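Neurotrypsin (Mus musculus, PDB 6H8M) is a secreted brain serine protease whose proteolysis may serve structural reorganisation in learning and memory, and is represented here by its third scavenger receptor cysteine-rich (SRCR) domain. Local coordinates at residues 45-50 with 103-108; 40-45 with 73-78; 30-35 with 56-61. All blocks are in the same frame, centred on the assembly; numbering follows the deposited sequence.

In the fold
The three contacts lie within one SRCR domain, their segments following the order 30-35, 40-45, 45-50, 56-61, 73-78, 103-108, so that the interactions interleave. Interactions 1 and 2, with centres about 10 Å apart, share helix 37-46 and R45; the C44-C105 disulfide joins the helix to strand 102-105. Interaction 3, in the loops after strands 26-30 and 53-56, is centred about 16 Å from interaction 1 and about 14 Å from interaction 2. W35 connects it to both, packing on V103 and on I43. The helix is thus tied on one flank to the two-stranded sheet and on another to the loop leaving strand 68-74 of the five-stranded sheet, which makes a compact, disulfide-linked module.

Interaction 1. Residues 45-50 with 103-108; sequences RQLGYK and VICDYL
The first torsions of Y49 and C105 place Y49 CG (chi1 -59°) and C105 SG beside their own backbone N. Across the contact the tyrosine ring rests against the cysteine, Y49 CD2 meeting C105 CB at 3.6 Å. C105 SG touches the same CD2 at 3.8 Å, and its 4.9 Å from the centroid of the Y49 ring, 59° off the normal, makes an oblique sulfur-aromatic contact. Because this SG is joined to C44, the ring leans on a disulfide and not on a free thiol. L47 CD1 adds a light apolar touch to C105 SG at 4.4 Å.

D106 takes the root of the tyrosine. The two side chains cross at about a right angle, ring and carboxylate planes 77° apart, with D106 OD1 standing 3.4 Å from Y49 CB and OD2 standing 3.7 Å from Y49 CD1. Just before Y49 the chain leaves helix 37-46 through a Schellman motif at G48, where phi is positive; G48 N bonds R45 O at 3.0 Å, and Y49 N probably bonds C44 O. This turn brings Y49 over the end of strand 102-105.

The carboxylate finds its partners outside the two segments: OD1 accepts from G51 N, while OD2 forms a salt bridge with K15. With these partners D106 probably stays ionised, whereas the contact between Y49 and C105 is apolar and sulfur-aromatic, made around the disulfide.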
ATOM      1  N   ARG A  45      -8.087   5.857   3.401  1.00 45.93           N
ATOM      2  CA  ARG A  45      -8.475   6.780   4.486  1.00 50.20           C
ATOM      3  C   ARG A  45      -7.444   7.906   4.615  1.00 47.44           C
ATOM      4  O   ARG A  45      -7.796   9.049   4.662  1.00 45.18           O
ATOM      5  CB  ARG A  45      -8.717   6.009   5.799  1.00 54.88           C
ATOM      6  CG  ARG A  45      -9.246   6.865   6.953  1.00 61.93           C
ATOM      7  CD  ARG A  45      -9.645   6.031   8.177  1.00 59.05           C
ATOM      8  NE  ARG A  45     -10.639   5.003   7.924  1.00 60.48           N
ATOM      9  CZ  ARG A  45     -10.412   3.691   7.908  1.00 62.31           C
ATOM     10  NH1 ARG A  45      -9.230   3.178   8.240  1.00 58.13           N
ATOM     11  NH2 ARG A  45     -11.394   2.887   7.540  1.00 63.04           N
ATOM     12  N   GLN A  46      -6.157   7.583   4.638  1.00 47.76           N
ATOM     13  CA  GLN A  46      -5.133   8.563   4.763  1.00 46.48           C
ATOM     14  C   GLN A  46      -5.175   9.543   3.571  1.00 45.06           C
ATOM     15  O   GLN A  46      -4.900  10.741   3.775  1.00 44.57           O
ATOM     16  CB  GLN A  46      -3.758   7.945   4.943  1.00 45.65           C
ATOM     17  CG  GLN A  46      -2.701   8.997   5.272  1.00 46.11           C
ATOM     18  CD  GLN A  46      -1.270   8.539   5.280  1.00 45.35           C
ATOM     19  OE1 GLN A  46      -0.941   7.441   5.684  1.00 48.06           O
ATOM     20  NE2 GLN A  46      -0.382   9.453   4.987  1.00 42.96           N
ATOM     21  N   LEU A  47      -5.483   9.040   2.376  1.00 42.84           N
ATOM     22  CA  LEU A  47      -5.574   9.860   1.183  1.00 41.75           C
ATOM     23  C   LEU A  47      -6.851  10.708   1.128  1.00 47.29           C
ATOM     24  O   LEU A  47      -6.978  11.537   0.234  1.00 42.26           O
ATOM     25  CB  LEU A  47      -5.513   8.917  -0.021  1.00 41.64           C
ATOM     26  CG  LEU A  47      -4.150   8.317  -0.346  1.00 42.86           C
ATOM     27  CD1 LEU A  47      -4.294   7.265  -1.447  1.00 44.24           C
ATOM     28  CD2 LEU A  47      -3.169   9.391  -0.756  1.00 45.06           C
ATOM     29  N   GLY A  48      -7.760  10.498   2.065  1.00 50.54           N
ATOM     30  CA  GLY A  48      -8.942  11.340   2.184  1.00 52.06           C
ATOM     31  C   GLY A  48     -10.173  10.763   1.540  1.00 56.68           C
ATOM     32  O   GLY A  48     -11.178  11.444   1.526  1.00 56.20           O
ATOM     33  N   TYR A  49     -10.163   9.474   1.145  1.00 48.14           N
ATOM     34  CA  TYR A  49     -11.308   8.808   0.594  1.00 56.11           C
ATOM     35  C   TYR A  49     -12.062   8.118   1.750  1.00 62.14           C
ATOM     36  O   TYR A  49     -11.472   7.714   2.727  1.00 71.28           O
ATOM     37  CB  TYR A  49     -10.914   7.824  -0.504  1.00 53.60           C
ATOM     38  CG  TYR A  49     -10.197   8.500  -1.632  1.00 52.30           C
ATOM     39  CD1 TYR A  49     -10.848   9.481  -2.357  1.00 62.09           C
ATOM     40  CD2 TYR A  49      -8.845   8.338  -1.832  1.00 48.43           C
ATOM     41  CE1 TYR A  49     -10.186  10.221  -3.323  1.00 63.35           C
ATOM     42  CE2 TYR A  49      -8.177   9.025  -2.830  1.00 51.26           C
ATOM     43  CZ  TYR A  49      -8.841   9.991  -3.550  1.00 58.80           C
ATOM     44  OH  TYR A  49      -8.193  10.655  -4.542  1.00 65.79           O
ATOM     45  N   LYS A  50     -13.378   8.018   1.609  1.00 61.86           N
ATOM     46  CA  LYS A  50     -14.271   7.600   2.681  1.00 71.82           C
ATOM     47  C   LYS A  50     -14.985   6.287   2.352  1.00 69.73           C
ATOM     48  O   LYS A  50     -15.584   5.671   3.264  1.00 68.87           O
ATOM     49  CB  LYS A  50     -15.340   8.673   2.902  1.00 77.71           C
ATOM     50  CG  LYS A  50     -14.785  10.073   3.046  1.00 82.14           C
ATOM     51  CD  LYS A  50     -13.945  10.259   4.309  1.00 85.92           C
ATOM     52  CE  LYS A  50     -13.341  11.643   4.398  1.00 88.99           C
ATOM     53  NZ  LYS A  50     -13.352  12.178   5.776  1.00 97.12           N
ATOM     54  N   VAL A 103      -3.971  -0.455  -4.434  1.00 35.01           N
ATOM     55  CA  VAL A 103      -5.278  -0.241  -3.916  1.00 35.38           C
ATOM     56  C   VAL A 103      -6.205   0.302  -5.019  1.00 40.20           C
ATOM     57  O   VAL A 103      -5.693   0.929  -5.949  1.00 38.06           O
ATOM     58  CB  VAL A 103      -5.294   0.746  -2.740  1.00 36.81           C
ATOM     59  CG1 VAL A 103      -4.357   0.277  -1.624  1.00 36.76           C
ATOM     60  CG2 VAL A 103      -4.930   2.147  -3.157  1.00 39.73           C
ATOM     61  N   ILE A 104      -7.516   0.149  -4.787  1.00 39.31           N
ATOM     62  CA  ILE A 104      -8.559   0.933  -5.362  1.00 41.58           C
ATOM     63  C   ILE A 104      -9.376   1.572  -4.263  1.00 40.35           C
ATOM     64  O   ILE A 104      -9.990   0.865  -3.499  1.00 44.38           O
ATOM     65  CB  ILE A 104      -9.454   0.093  -6.265  1.00 42.29           C
ATOM     66  CG1 ILE A 104      -8.649  -0.556  -7.370  1.00 45.27           C
ATOM     67  CG2 ILE A 104     -10.584   0.973  -6.839  1.00 46.39           C
ATOM     68  CD1 ILE A 104      -9.433  -1.563  -8.103  1.00 49.19           C
ATOM     69  N   CYS A 105      -9.405   2.910  -4.210  1.00 42.37           N
ATOM     70  CA  CYS A 105     -10.209   3.637  -3.256  1.00 43.39           C
ATOM     71  C   CYS A 105     -11.574   4.010  -3.856  1.00 47.96           C
ATOM     72  O   CYS A 105     -11.699   4.173  -5.044  1.00 47.45           O
ATOM     73  CB  CYS A 105      -9.514   4.915  -2.823  1.00 44.57           C
ATOM     74  SG  CYS A 105      -7.791   4.729  -2.281  1.00 44.06           S
ATOM     75  N   ASP A 106     -12.596   4.075  -2.981  1.00 49.95           N
ATOM     76  CA  ASP A 106     -13.955   4.400  -3.382  1.00 52.99           C
ATOM     77  C   ASP A 106     -14.397   3.423  -4.480  1.00 54.22           C
ATOM     78  O   ASP A 106     -14.927   3.803  -5.534  1.00 56.37           O
ATOM     79  CB  ASP A 106     -14.094   5.866  -3.785  1.00 56.41           C
ATOM     80  CG  ASP A 106     -14.090   6.833  -2.604  1.00 58.46           C
ATOM     81  OD1 ASP A 106     -13.844   6.375  -1.430  1.00 59.36           O
ATOM     82  OD2 ASP A 106     -14.237   8.020  -2.875  1.00 62.09           O
ATOM     83  N   TYR A 107     -14.168   2.129  -4.220  1.00 54.97           N
ATOM     84  CA  TYR A 107     -14.422   1.082  -5.183  1.00 54.17           C
ATOM     85  C   TYR A 107     -15.929   1.021  -5.442  1.00 62.56           C
ATOM     86  O   TYR A 107     -16.690   1.076  -4.491  1.00 60.80           O
ATOM     87  CB  TYR A 107     -13.882  -0.242  -4.645  1.00 55.79           C
ATOM     88  CG  TYR A 107     -14.197  -1.406  -5.547  1.00 56.76           C
ATOM     89  CD1 TYR A 107     -13.336  -1.772  -6.576  1.00 55.62           C
ATOM     90  CD2 TYR A 107     -15.374  -2.119  -5.386  1.00 64.16           C
ATOM     91  CE1 TYR A 107     -13.643  -2.828  -7.424  1.00 58.33           C
ATOM     92  CE2 TYR A 107     -15.718  -3.149  -6.244  1.00 67.18           C
ATOM     93  CZ  TYR A 107     -14.824  -3.527  -7.233  1.00 64.86           C
ATOM     94  OH  TYR A 107     -15.148  -4.554  -8.042  1.00 71.09           O
ATOM     95  N   LEU A 108     -16.317   0.997  -6.720  1.00 69.62           N
ATOM     96  CA  LEU A 108     -17.751   1.019  -7.141  1.00 86.53           C
ATOM     97  C   LEU A 108     -18.035  -0.238  -7.967  1.00 94.48           C
ATOM     98  O   LEU A 108     -17.353  -0.471  -8.958  1.00 96.72           O
ATOM     99  CB  LEU A 108     -18.010   2.271  -7.987  1.00 92.33           C
ATOM    100  CG  LEU A 108     -18.690   3.466  -7.309  1.00102.68           C
ATOM    101  CD1 LEU A 108     -18.776   4.644  -8.279  1.00106.37           C
ATOM    102  CD2 LEU A 108     -20.088   3.107  -6.804  1.00106.40           C
TER

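Interaction 2. Residues 40-45 with 73-78; sequences AAVICR and VKCTGN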
ATOM      1  N   ALA A  40      -5.867  -1.618   2.378  1.00 40.03           N
ATOM      2  CA  ALA A  40      -6.384  -0.719   1.412  1.00 41.70           C
ATOM      3  C   ALA A  40      -7.270   0.347   2.045  1.00 38.25           C
ATOM      4  O   ALA A  40      -7.110   1.560   1.665  1.00 41.30           O
ATOM      5  CB  ALA A  40      -7.170  -1.436   0.340  1.00 41.93           C
ATOM      6  N   ALA A  41      -8.053  -0.034   3.058  1.00 42.16           N
ATOM      7  CA  ALA A  41      -8.923   0.926   3.771  1.00 43.95           C
ATOM      8  C   ALA A  41      -8.053   2.013   4.413  1.00 44.10           C
ATOM      9  O   ALA A  41      -8.393   3.230   4.335  1.00 44.90           O
ATOM     10  CB  ALA A  41      -9.839   0.232   4.794  1.00 48.64           C
ATOM     11  N   VAL A  42      -6.911   1.625   4.991  1.00 46.02           N
ATOM     12  CA  VAL A  42      -6.100   2.525   5.701  1.00 44.74           C
ATOM     13  C   VAL A  42      -5.400   3.498   4.723  1.00 47.00           C
ATOM     14  O   VAL A  42      -5.377   4.700   4.924  1.00 46.79           O
ATOM     15  CB  VAL A  42      -5.067   1.814   6.587  1.00 50.87           C
ATOM     16  CG1 VAL A  42      -4.040   2.800   7.167  1.00 50.68           C
ATOM     17  CG2 VAL A  42      -5.751   1.042   7.705  1.00 56.37           C
ATOM     18  N   ILE A  43      -4.854   2.964   3.643  1.00 41.89           N
ATOM     19  CA  ILE A  43      -4.247   3.851   2.640  1.00 38.24           C
ATOM     20  C   ILE A  43      -5.256   4.849   2.103  1.00 41.48           C
ATOM     21  O   ILE A  43      -4.957   6.078   2.002  1.00 41.46           O
ATOM     22  CB  ILE A  43      -3.671   2.981   1.503  1.00 39.99           C
ATOM     23  CG1 ILE A  43      -2.531   2.093   1.987  1.00 41.59           C
ATOM     24  CG2 ILE A  43      -3.253   3.881   0.331  1.00 40.76           C
ATOM     25  CD1 ILE A  43      -1.349   2.837   2.522  1.00 45.40           C
ATOM     26  N   CYS A  44      -6.428   4.353   1.705  1.00 41.08           N
ATOM     27  CA  CYS A  44      -7.449   5.173   1.132  1.00 45.45           C
ATOM     28  C   CYS A  44      -7.969   6.237   2.124  1.00 43.06           C
ATOM     29  O   CYS A  44      -8.161   7.426   1.748  1.00 43.87           O
ATOM     30  CB  CYS A  44      -8.571   4.297   0.595  1.00 46.41           C
ATOM     31  SG  CYS A  44      -8.000   3.308  -0.839  1.00 45.78           S
ATOM     32  N   ARG A  45      -8.087   5.857   3.401  1.00 45.93           N
ATOM     33  CA  ARG A  45      -8.475   6.780   4.486  1.00 50.20           C
ATOM     34  C   ARG A  45      -7.444   7.906   4.615  1.00 47.44           C
ATOM     35  O   ARG A  45      -7.796   9.049   4.662  1.00 45.18           O
ATOM     36  CB  ARG A  45      -8.717   6.009   5.799  1.00 54.88           C
ATOM     37  CG  ARG A  45      -9.246   6.865   6.953  1.00 61.93           C
ATOM     38  CD  ARG A  45      -9.645   6.031   8.177  1.00 59.05           C
ATOM     39  NE  ARG A  45     -10.639   5.003   7.924  1.00 60.48           N
ATOM     40  CZ  ARG A  45     -10.412   3.691   7.908  1.00 62.31           C
ATOM     41  NH1 ARG A  45      -9.230   3.178   8.240  1.00 58.13           N
ATOM     42  NH2 ARG A  45     -11.394   2.887   7.540  1.00 63.04           N
ATOM     43  N   VAL A  73       3.123  -5.367   6.856  1.00 63.67           N
ATOM     44  CA  VAL A  73       2.372  -4.413   7.623  1.00 65.70           C
ATOM     45  C   VAL A  73       1.184  -5.171   8.212  1.00 61.30           C
ATOM     46  O   VAL A  73       0.605  -5.951   7.454  1.00 57.33           O
ATOM     47  CB  VAL A  73       1.908  -3.281   6.677  1.00 65.55           C
ATOM     48  CG1 VAL A  73       1.114  -2.219   7.401  1.00 64.59           C
ATOM     49  CG2 VAL A  73       3.070  -2.653   5.924  1.00 73.45           C
ATOM     50  N   LYS A  74       0.871  -4.966   9.503  1.00 67.96           N
ATOM     51  CA  LYS A  74      -0.349  -5.465  10.149  1.00 69.90           C
ATOM     52  C   LYS A  74      -1.271  -4.276  10.428  1.00 65.39           C
ATOM     53  O   LYS A  74      -0.876  -3.342  11.059  1.00 69.11           O
ATOM     54  CB  LYS A  74      -0.066  -6.200  11.462  1.00 80.30           C
ATOM     55  CG  LYS A  74      -1.248  -6.991  12.023  1.00 87.70           C
ATOM     56  CD  LYS A  74      -0.885  -7.932  13.178  1.00 98.11           C
ATOM     57  CE  LYS A  74      -2.102  -8.542  13.831  1.00103.14           C
ATOM     58  NZ  LYS A  74      -1.763  -9.739  14.644  1.00113.88           N
ATOM     59  N   CYS A  75      -2.465  -4.289   9.844  1.00 67.37           N
ATOM     60  CA  CYS A  75      -3.473  -3.223   9.991  1.00 65.25           C
ATOM     61  C   CYS A  75      -4.727  -3.923  10.560  1.00 65.26           C
ATOM     62  O   CYS A  75      -5.081  -5.029  10.111  1.00 66.55           O
ATOM     63  CB  CYS A  75      -3.795  -2.548   8.638  1.00 60.76           C
ATOM     64  SG  CYS A  75      -2.495  -1.425   7.969  1.00 71.44           S
ATOM     65  N   THR A  76      -5.445  -3.272  11.477  1.00 68.63           N
ATOM     66  CA  THR A  76      -6.818  -3.692  11.819  1.00 64.47           C
ATOM     67  C   THR A  76      -7.797  -3.305  10.695  1.00 64.87           C
ATOM     68  O   THR A  76      -8.764  -3.994  10.503  1.00 63.43           O
ATOM     69  CB  THR A  76      -7.294  -3.048  13.124  1.00 67.56           C
ATOM     70  OG1 THR A  76      -7.507  -1.665  12.806  1.00 68.38           O
ATOM     71  CG2 THR A  76      -6.335  -3.267  14.273  1.00 73.80           C
ATOM     72  N   GLY A  77      -7.495  -2.221   9.926  1.00 62.63           N
ATOM     73  CA  GLY A  77      -8.431  -1.679   8.952  1.00 57.36           C
ATOM     74  C   GLY A  77      -9.066  -0.380   9.388  1.00 59.36           C
ATOM     75  O   GLY A  77      -9.630   0.356   8.554  1.00 60.60           O
ATOM     76  N   ASN A  78      -8.905  -0.040  10.670  1.00 61.46           N
ATOM     77  CA  ASN A  78      -9.532   1.111  11.272  1.00 66.75           C
ATOM     78  C   ASN A  78      -8.593   2.321  11.359  1.00 68.35           C
ATOM     79  O   ASN A  78      -9.057   3.385  11.698  1.00 73.50           O
ATOM     80  CB  ASN A  78     -10.072   0.753  12.666  1.00 72.89           C
ATOM     81  CG  ASN A  78     -11.131  -0.319  12.568  1.00 74.81           C
ATOM     82  OD1 ASN A  78     -11.912  -0.295  11.626  1.00 83.01           O
ATOM     83  ND2 ASN A  78     -11.136  -1.287  13.475  1.00 78.48           N
TER
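The one helix of the SRCR domain, 37-46, presents A41, V42 and R45 to the loop that leaves strand 68-74. R45 grips the carbonyl of G77: NH1 donates to G77 O at 2.9 Å with an N-H...O angle of 153°, and NH2 adds a weak bond to the same oxygen at 3.2 Å. G77 O lies near the guanidinium plane, at its edge, whereas NH1 stands above the carbonyl plane of G77. CG of R45 starts anti to the backbone N, and the bend at chi3 (-57°) turns NE toward the loop. NH1 also donates to E79 O. With an alanine here the G77 and E79 carbonyls would lose these donors, and the loop would probably be held less firmly to the helix.

The loop contains an ST turn, in which T76 OG1 accepts from N78 N at 3.0 Å, and it follows directly on C75, which is disulfide-bonded to C85. V42 fits into this bend through a single methyl: CG2 lies 4.0 Å from G77 C and 4.1 Å from C75 SG. Beside it, A41 CB is 3.8 Å from G77 O. Glycine suits the site, since at its positive phi (106°) any CB would collide with the carbonyl oxygen of T76. E79 also grips the turn, its OE2 accepting from T76 N and its OE1 from G77 N.

Interaction 3. Residues 30-35 with 56-61; sequences ICDDGW and RTMAYF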
ATOM      1  N   ILE A  30       5.636  -1.130  -1.220  1.00 40.71           N
ATOM      2  CA  ILE A  30       5.222  -1.982  -0.133  1.00 38.87           C
ATOM      3  C   ILE A  30       4.959  -3.382  -0.679  1.00 40.12           C
ATOM      4  O   ILE A  30       4.239  -3.567  -1.681  1.00 39.19           O
ATOM      5  CB  ILE A  30       3.945  -1.425   0.502  1.00 41.94           C
ATOM      6  CG1 ILE A  30       4.131   0.012   0.956  1.00 43.25           C
ATOM      7  CG2 ILE A  30       3.439  -2.327   1.603  1.00 43.50           C
ATOM      8  CD1 ILE A  30       2.894   0.545   1.685  1.00 47.30           C
ATOM      9  N   CYS A  31       5.531  -4.396  -0.038  1.00 41.41           N
ATOM     10  CA  CYS A  31       5.330  -5.810  -0.403  1.00 45.84           C
ATOM     11  C   CYS A  31       3.874  -6.246  -0.106  1.00 49.74           C
ATOM     12  O   CYS A  31       3.319  -5.879   0.906  1.00 46.56           O
ATOM     13  CB  CYS A  31       6.294  -6.704   0.362  1.00 50.31           C
ATOM     14  SG  CYS A  31       6.224  -8.423  -0.184  1.00 56.85           S
ATOM     15  N   ASP A  32       3.308  -7.104  -0.960  1.00 45.12           N
ATOM     16  CA  ASP A  32       1.903  -7.501  -0.836  1.00 45.95           C
ATOM     17  C   ASP A  32       1.714  -8.663   0.134  1.00 47.04           C
ATOM     18  O   ASP A  32       0.602  -9.146   0.250  1.00 43.52           O
ATOM     19  CB  ASP A  32       1.288  -7.815  -2.206  1.00 40.94           C
ATOM     20  CG  ASP A  32       1.843  -9.095  -2.839  1.00 45.18           C
ATOM     21  OD1 ASP A  32       2.731  -9.731  -2.222  1.00 44.25           O
ATOM     22  OD2 ASP A  32       1.453  -9.416  -3.970  1.00 45.53           O
ATOM     23  N   ASP A  33       2.792  -9.157   0.796  1.00 48.14           N
ATOM     24  CA  ASP A  33       2.685 -10.278   1.690  1.00 56.39           C
ATOM     25  C   ASP A  33       1.769  -9.834   2.839  1.00 55.39           C
ATOM     26  O   ASP A  33       2.060  -8.840   3.556  1.00 56.16           O
ATOM     27  CB  ASP A  33       4.068 -10.667   2.221  1.00 55.52           C
ATOM     28  CG  ASP A  33       3.972 -12.051   2.837  1.00 69.93           C
ATOM     29  OD1 ASP A  33       3.571 -12.992   2.108  1.00 80.40           O
ATOM     30  OD2 ASP A  33       4.109 -12.121   4.043  1.00 76.09           O
ATOM     31  N   GLY A  34       0.657 -10.525   2.991  1.00 54.89           N
ATOM     32  CA  GLY A  34      -0.292 -10.153   4.035  1.00 55.94           C
ATOM     33  C   GLY A  34      -1.141  -8.918   3.702  1.00 53.20           C
ATOM     34  O   GLY A  34      -1.807  -8.434   4.599  1.00 49.15           O
ATOM     35  N   TRP A  35      -1.087  -8.379   2.464  1.00 44.55           N
ATOM     36  CA  TRP A  35      -1.782  -7.162   2.113  1.00 42.20           C
ATOM     37  C   TRP A  35      -3.242  -7.518   1.756  1.00 43.32           C
ATOM     38  O   TRP A  35      -3.457  -8.398   0.940  1.00 43.08           O
ATOM     39  CB  TRP A  35      -1.062  -6.448   0.937  1.00 42.46           C
ATOM     40  CG  TRP A  35      -1.583  -5.097   0.540  1.00 39.27           C
ATOM     41  CD1 TRP A  35      -2.396  -4.822  -0.537  1.00 37.25           C
ATOM     42  CD2 TRP A  35      -1.198  -3.806   1.079  1.00 38.51           C
ATOM     43  NE1 TRP A  35      -2.598  -3.473  -0.598  1.00 37.64           N
ATOM     44  CE2 TRP A  35      -1.882  -2.830   0.356  1.00 37.49           C
ATOM     45  CE3 TRP A  35      -0.385  -3.426   2.145  1.00 42.68           C
ATOM     46  CZ2 TRP A  35      -1.747  -1.467   0.613  1.00 37.47           C
ATOM     47  CZ3 TRP A  35      -0.272  -2.088   2.422  1.00 39.84           C
ATOM     48  CH2 TRP A  35      -0.980  -1.124   1.705  1.00 41.94           C
ATOM     49  N   ARG A  56      -5.116  -4.467  -4.347  1.00 35.92           N
ATOM     50  CA  ARG A  56      -4.688  -5.146  -5.547  1.00 37.78           C
ATOM     51  C   ARG A  56      -3.243  -5.563  -5.351  1.00 37.98           C
ATOM     52  O   ARG A  56      -2.458  -4.763  -4.856  1.00 44.68           O
ATOM     53  CB  ARG A  56      -4.765  -4.157  -6.698  1.00 34.32           C
ATOM     54  CG  ARG A  56      -6.176  -3.805  -7.189  1.00 39.86           C
ATOM     55  CD  ARG A  56      -6.775  -4.972  -7.962  1.00 40.05           C
ATOM     56  NE  ARG A  56      -8.176  -4.808  -8.375  1.00 40.30           N
ATOM     57  CZ  ARG A  56      -9.234  -5.309  -7.749  1.00 40.91           C
ATOM     58  NH1 ARG A  56      -9.130  -5.847  -6.542  1.00 38.84           N
ATOM     59  NH2 ARG A  56     -10.413  -5.228  -8.332  1.00 41.46           N
ATOM     60  N   THR A  57      -2.930  -6.831  -5.636  1.00 37.21           N
ATOM     61  CA  THR A  57      -1.627  -7.430  -5.210  1.00 36.28           C
ATOM     62  C   THR A  57      -0.826  -7.752  -6.464  1.00 40.42           C
ATOM     63  O   THR A  57      -1.306  -7.663  -7.602  1.00 38.22           O
ATOM     64  CB  THR A  57      -1.889  -8.614  -4.280  1.00 40.92           C
ATOM     65  OG1 THR A  57      -2.800  -9.460  -4.973  1.00 39.57           O
ATOM     66  CG2 THR A  57      -2.430  -8.147  -2.953  1.00 38.21           C
ATOM     67  N   MET A  58       0.372  -8.274  -6.253  1.00 38.95           N
ATOM     68  CA  MET A  58       1.234  -8.805  -7.287  1.00 38.86           C
ATOM     69  C   MET A  58       1.413  -7.790  -8.434  1.00 38.65           C
ATOM     70  O   MET A  58       1.344  -8.169  -9.619  1.00 40.62           O
ATOM     71  CB  MET A  58       0.687 -10.124  -7.837  1.00 42.04           C
ATOM     72  CG  MET A  58       0.709 -11.221  -6.854  1.00 45.72           C
ATOM     73  SD  MET A  58       2.499 -11.593  -6.305  1.00 51.62           S
ATOM     74  CE  MET A  58       3.097 -12.615  -7.638  1.00 56.52           C
ATOM     75  N   ALA A  59       1.819  -6.550  -8.074  1.00 36.90           N
ATOM     76  CA  ALA A  59       2.171  -5.521  -9.036  1.00 36.26           C
ATOM     77  C   ALA A  59       1.086  -5.397 -10.107  1.00 41.19           C
ATOM     78  O   ALA A  59       1.338  -5.287 -11.339  1.00 36.96           O
ATOM     79  CB  ALA A  59       3.514  -5.818  -9.695  1.00 39.62           C
ATOM     80  N   TYR A  60      -0.155  -5.244  -9.646  1.00 38.54           N
ATOM     81  CA  TYR A  60      -1.334  -5.218 -10.518  1.00 34.75           C
ATOM     82  C   TYR A  60      -1.274  -4.069 -11.491  1.00 40.27           C
ATOM     83  O   TYR A  60      -1.610  -4.319 -12.633  1.00 38.49           O
ATOM     84  CB  TYR A  60      -2.599  -5.067  -9.633  1.00 36.81           C
ATOM     85  CG  TYR A  60      -3.879  -5.041 -10.408  1.00 35.70           C
ATOM     86  CD1 TYR A  60      -4.521  -6.234 -10.704  1.00 34.40           C
ATOM     87  CD2 TYR A  60      -4.473  -3.859 -10.755  1.00 37.61           C
ATOM     88  CE1 TYR A  60      -5.704  -6.206 -11.436  1.00 36.97           C
ATOM     89  CE2 TYR A  60      -5.682  -3.823 -11.464  1.00 38.87           C
ATOM     90  CZ  TYR A  60      -6.257  -5.012 -11.847  1.00 41.45           C
ATOM     91  OH  TYR A  60      -7.428  -5.046 -12.507  1.00 39.69           O
ATOM     92  N   PHE A  61      -0.865  -2.894 -11.012  1.00 36.46           N
ATOM     93  CA  PHE A  61      -0.703  -1.736 -11.808  1.00 37.66           C
ATOM     94  C   PHE A  61       0.695  -1.610 -12.431  1.00 44.12           C
ATOM     95  O   PHE A  61       0.958  -0.567 -13.054  1.00 46.85           O
ATOM     96  CB  PHE A  61      -0.994  -0.493 -10.958  1.00 38.42           C
ATOM     97  CG  PHE A  61      -2.411  -0.442 -10.415  1.00 38.80           C
ATOM     98  CD1 PHE A  61      -3.509  -0.179 -11.211  1.00 39.54           C
ATOM     99  CD2 PHE A  61      -2.658  -0.764  -9.087  1.00 35.84           C
ATOM    100  CE1 PHE A  61      -4.794  -0.152 -10.673  1.00 36.29           C
ATOM    101  CE2 PHE A  61      -3.942  -0.744  -8.591  1.00 35.69           C
ATOM    102  CZ  PHE A  61      -5.014  -0.484  -9.368  1.00 38.11           C
TER
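R56, the last residue of strand 53-56, touches W35 through its backbone, R56 O lying 4.3 Å from W35 CD1 and oblique to the indole. Its CB points away from the contact, and R56 CD lies over the centre of the Y60 ring face.

At T57 the side chain points into the contact. Its CG2, anti to the carbonyl carbon, lies at the edge of the indole near the ring plane, 4.1 Å from W35 CD1. The same methyl packs 3.8 Å from D32 CB; one methyl thus touches both D32 and W35. The threonine and aspartate side chains cross at about a right angle, with D32 OD2 3.5 Å from T57 CB.

M58 supplies the hydrogen bond of the contact. M58 N donates to D32 OD2 at 2.8 Å with an N-H...O angle of 144°, meeting the oxygen on its anti side and 18° out of the carboxylate plane. CG of D32 stands between its own backbone N and carbonyl carbon (chi1 70°), the crowded position, which puts CG on the side of the M58 amide. The methionine side chain crosses that of D32 obliquely, with SD 3.4 Å from the same OD2. D32 also opens the type II turn D32-W35, closed by a 2.9 Å bond from W35 N to D32 O.

Beyond M58 the chain moves away, and A59 pairs through its backbone with D100. The contact therefore joins two surface loops, one between strand 26-30 and helix 37-46, the other between strands 53-56 and 68-74. W35 reaches inward from it, hydrogen-bonding to G102 O through NE1, meeting the ring of H39 and packing on V19 of strand 18-23 and V103 of strand 102-105.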